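PDB 3UQZ: DNA processing protein DprA from Streptococcus pneumoniae, which binds single-stranded DNA cooperatively, protects it from nucleases and helps load RecA onto it during natural transformation. Local coordinates for residues 127-136 / 271-282. Residues are numbered along the deposited sequence; the frame is centred on the assembly and turned at random.
Sequences KVIQGLENEL and TSGQDVLAEFEF
In the Rossmann-like domain of DprA, the last helix, 273-279, packs its N-terminal turn against the C-terminal end of helix 119-130 and the turns that lead into strand 137-140. Two glycines meet where the backbones come closest: the CA atoms of Gly131 and Gly273 are 3.9 Å apart, and Gly131 C lies against Gly273 CA. Lys127 is extended through its first three torsions and bent only at the last (chi4 -82°), which brings NZ onto the carbonyl of Thr271, with Lys127 NZ to Thr271 O at 3.0 Å. That hydrogen bond lies near the dimer partner, since Ile251 of the second subunit packs on Lys127 and His260 of the same subunit on Thr271. Thr271 is itself tied to the start of the helix, because Asp275 OD2 accepts from both its backbone N and its OG1, while Ser272 sits at the N-cap and takes a weak bond from Asp275 N. Beyond this polar patch the contact is apolar. Val128 crosses Val276 at about a right angle, Val128 CG1 to Val276 CG2 3.9 Å, and Leu132 lays CD2 on Val276 CB at 3.8 Å. The same Leu132 methyl also touches Leu277, whose CD1 lies 3.6 Å from Leu132 O, one of the carbonyls of the turn. Farther along, the side chain of Leu136 points at the C-terminal tail, with Val109 of the neighbouring strand 108-113 touching both it and Phe280. Both Leu136 methyls lie over one face of the Phe280 ring, and Leu136 CD2 makes a CH-pi contact 3.9 Å from the ring centroid, 28° off the normal. That methyl also meets the Phe282 ring obliquely, Leu136 CD2 lying 3.6 Å from Phe282 CE1.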
loop_
_atom_site.group_PDB
_atom_site.type_symbol
_atom_site.label_atom_id
_atom_site.label_comp_id
_atom_site.label_asym_id
_atom_site.label_seq_id
_atom_site.Cartn_x
_atom_site.Cartn_y
_atom_site.Cartn_z
ATOM N N LYS A 127 11.754 6.243 12.037
ATOM C CA LYS A 127 12.221 6.754 10.748
ATOM C C LYS A 127 11.245 7.809 10.199
ATOM O O LYS A 127 11.692 8.896 9.820
ATOM C CB LYS A 127 12.432 5.597 9.749
ATOM C CG LYS A 127 13.053 6.006 8.412
ATOM C CD LYS A 127 13.123 4.827 7.455
ATOM C CE LYS A 127 13.625 5.192 6.077
ATOM N NZ LYS A 127 12.545 5.768 5.235
ATOM N N VAL A 128 9.928 7.498 10.174
ATOM C CA VAL A 128 8.878 8.417 9.722
ATOM C C VAL A 128 8.862 9.704 10.588
ATOM O O VAL A 128 8.831 10.800 10.028
ATOM C CB VAL A 128 7.481 7.738 9.611
ATOM C CG1 VAL A 128 6.385 8.744 9.230
ATOM C CG2 VAL A 128 7.516 6.584 8.613
ATOM N N ILE A 129 8.939 9.572 11.930
ATOM C CA ILE A 129 8.949 10.721 12.842
ATOM C C ILE A 129 10.177 11.608 12.630
ATOM O O ILE A 129 10.033 12.830 12.579
ATOM C CB ILE A 129 8.702 10.313 14.319
ATOM C CG1 ILE A 129 7.224 9.898 14.508
ATOM C CG2 ILE A 129 9.109 11.435 15.319
ATOM C CD1 ILE A 129 6.947 9.177 15.752
ATOM N N GLN A 130 11.371 11.000 12.466
ATOM C CA GLN A 130 12.616 11.733 12.219
ATOM C C GLN A 130 12.490 12.607 10.966
ATOM O O GLN A 130 12.853 13.776 11.011
ATOM C CB GLN A 130 13.804 10.771 12.118
ATOM C CG GLN A 130 14.386 10.376 13.473
ATOM C CD GLN A 130 15.197 9.088 13.464
ATOM O OE1 GLN A 130 15.363 8.407 12.441
ATOM N NE2 GLN A 130 15.713 8.717 14.629
ATOM N N GLY A 131 11.885 12.057 9.911
ATOM C CA GLY A 131 11.626 12.738 8.645
ATOM C C GLY A 131 10.623 13.876 8.717
ATOM O O GLY A 131 10.548 14.677 7.784
ATOM N N LEU A 132 9.834 13.959 9.818
ATOM C CA LEU A 132 8.856 15.026 10.050
ATOM C C LEU A 132 9.553 16.342 10.430
ATOM O O LEU A 132 8.960 17.408 10.285
ATOM C CB LEU A 132 7.806 14.634 11.109
ATOM C CG LEU A 132 6.786 13.551 10.713
ATOM C CD1 LEU A 132 5.965 13.139 11.906
ATOM C CD2 LEU A 132 5.867 14.008 9.588
ATOM N N GLU A 133 10.832 16.258 10.869
ATOM C CA GLU A 133 11.727 17.374 11.217
ATOM C C GLU A 133 11.123 18.324 12.246
ATOM O O GLU A 133 11.179 19.543 12.073
ATOM C CB GLU A 133 12.227 18.145 9.952
ATOM C CG GLU A 133 12.413 17.316 8.687
ATOM C CD GLU A 133 13.199 17.968 7.570
ATOM O OE1 GLU A 133 12.635 18.789 6.809
ATOM O OE2 GLU A 133 14.384 17.595 7.427
ATOM N N ASN A 134 10.512 17.757 13.305
ATOM C CA ASN A 134 9.862 18.481 14.406
ATOM C C ASN A 134 8.801 19.514 13.991
ATOM O O ASN A 134 8.510 20.430 14.753
ATOM C CB ASN A 134 10.888 19.055 15.382
ATOM C CG ASN A 134 11.702 18.015 16.100
ATOM O OD1 ASN A 134 11.310 16.848 16.258
ATOM N ND2 ASN A 134 12.849 18.433 16.581
ATOM N N GLU A 135 8.214 19.352 12.803
ATOM C CA GLU A 135 7.170 20.241 12.288
ATOM C C GLU A 135 5.812 19.985 12.968
ATOM O O GLU A 135 4.946 20.860 12.954
ATOM C CB GLU A 135 7.010 20.055 10.769
ATOM C CG GLU A 135 8.007 20.829 9.932
ATOM C CD GLU A 135 7.364 21.975 9.180
ATOM O OE1 GLU A 135 6.676 21.715 8.166
ATOM O OE2 GLU A 135 7.533 23.136 9.618
ATOM N N LEU A 136 5.610 18.771 13.520
ATOM C CA LEU A 136 4.344 18.364 14.139
ATOM C C LEU A 136 4.512 17.837 15.544
ATOM O O LEU A 136 5.504 17.182 15.849
ATOM C CB LEU A 136 3.651 17.275 13.284
ATOM C CG LEU A 136 3.350 17.611 11.828
ATOM C CD1 LEU A 136 3.095 16.356 11.010
ATOM C CD2 LEU A 136 2.225 18.584 11.726
ATOM N N THR A 271 6.240 6.143 3.406
ATOM C CA THR A 271 7.568 5.512 3.544
ATOM C C THR A 271 8.540 6.405 4.319
ATOM O O THR A 271 9.585 5.933 4.772
ATOM C CB THR A 271 8.148 5.126 2.159
ATOM O OG1 THR A 271 8.441 6.309 1.420
ATOM C CG2 THR A 271 7.208 4.237 1.348
ATOM N N SER A 272 8.210 7.701 4.445
ATOM C CA SER A 272 9.027 8.686 5.160
ATOM C C SER A 272 8.146 9.792 5.766
ATOM O O SER A 272 6.944 9.849 5.481
ATOM C CB SER A 272 10.052 9.300 4.206
ATOM O OG SER A 272 9.420 9.900 3.087
ATOM N N GLY A 273 8.768 10.672 6.558
ATOM C CA GLY A 273 8.125 11.844 7.139
ATOM C C GLY A 273 7.764 12.836 6.056
ATOM O O GLY A 273 6.749 13.529 6.159
ATOM N N GLN A 274 8.577 12.870 4.984
ATOM C CA GLN A 274 8.371 13.710 3.806
ATOM C C GLN A 274 7.078 13.337 3.088
ATOM O O GLN A 274 6.389 14.223 2.588
ATOM C CB GLN A 274 9.561 13.599 2.859
ATOM C CG GLN A 274 10.225 14.932 2.549
ATOM C CD GLN A 274 11.508 14.701 1.789
ATOM O OE1 GLN A 274 11.532 14.636 0.550
ATOM N NE2 GLN A 274 12.609 14.550 2.519
ATOM N N ASP A 275 6.733 12.033 3.067
ATOM C CA ASP A 275 5.495 11.522 2.475
ATOM C C ASP A 275 4.289 12.044 3.251
ATOM O O ASP A 275 3.276 12.354 2.643
ATOM C CB ASP A 275 5.483 9.979 2.464
ATOM C CG ASP A 275 6.283 9.295 1.367
ATOM O OD1 ASP A 275 6.772 9.998 0.456
ATOM O OD2 ASP A 275 6.387 8.058 1.397
ATOM N N VAL A 276 4.410 12.148 4.592
ATOM C CA VAL A 276 3.370 12.658 5.500
ATOM C C VAL A 276 3.213 14.163 5.276
ATOM O O VAL A 276 2.105 14.629 5.008
ATOM C CB VAL A 276 3.662 12.320 7.001
ATOM C CG1 VAL A 276 2.589 12.907 7.929
ATOM C CG2 VAL A 276 3.806 10.810 7.218
ATOM N N LEU A 277 4.328 14.903 5.349
ATOM C CA LEU A 277 4.371 16.352 5.168
ATOM C C LEU A 277 3.814 16.786 3.825
ATOM O O LEU A 277 3.120 17.804 3.760
ATOM C CB LEU A 277 5.788 16.899 5.397
ATOM C CG LEU A 277 6.350 16.744 6.812
ATOM C CD1 LEU A 277 7.771 17.195 6.869
ATOM C CD2 LEU A 277 5.526 17.509 7.841
ATOM N N ALA A 278 4.051 15.987 2.772
ATOM C CA ALA A 278 3.562 16.265 1.423
ATOM C C ALA A 278 2.034 16.339 1.336
ATOM O O ALA A 278 1.529 17.118 0.529
ATOM C CB ALA A 278 4.086 15.219 0.450
ATOM N N GLU A 279 1.302 15.525 2.147
ATOM C CA GLU A 279 -0.167 15.442 2.113
ATOM C C GLU A 279 -0.904 15.983 3.340
ATOM O O GLU A 279 -2.143 16.015 3.325
ATOM C CB GLU A 279 -0.677 14.011 1.796
ATOM C CG GLU A 279 0.364 12.945 1.486
ATOM C CD GLU A 279 0.656 12.674 0.019
ATOM O OE1 GLU A 279 -0.242 12.890 -0.829
ATOM O OE2 GLU A 279 1.774 12.191 -0.276
ATOM N N PHE A 280 -0.164 16.398 4.392
ATOM C CA PHE A 280 -0.720 16.895 5.657
ATOM C C PHE A 280 -1.502 18.219 5.543
ATOM O O PHE A 280 -1.031 19.163 4.908
ATOM C CB PHE A 280 0.383 16.996 6.725
ATOM C CG PHE A 280 -0.134 17.089 8.142
ATOM C CD1 PHE A 280 -0.416 15.943 8.873
ATOM C CD2 PHE A 280 -0.336 18.327 8.750
ATOM C CE1 PHE A 280 -0.907 16.031 10.173
ATOM C CE2 PHE A 280 -0.843 18.414 10.046
ATOM C CZ PHE A 280 -1.108 17.264 10.753
ATOM N N GLU A 281 -2.696 18.277 6.184
ATOM C CA GLU A 281 -3.556 19.468 6.229
ATOM C C GLU A 281 -3.126 20.369 7.408
ATOM O O GLU A 281 -3.355 20.034 8.574
ATOM C CB GLU A 281 -5.050 19.082 6.317
ATOM C CG GLU A 281 -5.998 20.263 6.119
ATOM C CD GLU A 281 -7.487 20.012 6.307
ATOM O OE1 GLU A 281 -8.117 20.754 7.097
ATOM O OE2 GLU A 281 -8.032 19.106 5.635
ATOM N N PHE A 282 -2.484 21.499 7.089
ATOM C CA PHE A 282 -1.969 22.437 8.084
ATOM C C PHE A 282 -2.960 23.554 8.495
ATOM O O PHE A 282 -3.674 23.361 9.479
ATOM C CB PHE A 282 -0.588 22.975 7.665
ATOM C CG PHE A 282 0.570 22.023 7.874
ATOM C CD1 PHE A 282 1.268 22.004 9.075
ATOM C CD2 PHE A 282 1.000 21.188 6.849
ATOM C CE1 PHE A 282 2.359 21.156 9.251
ATOM C CE2 PHE A 282 2.090 20.335 7.032
ATOM C CZ PHE A 282 2.756 20.319 8.234
#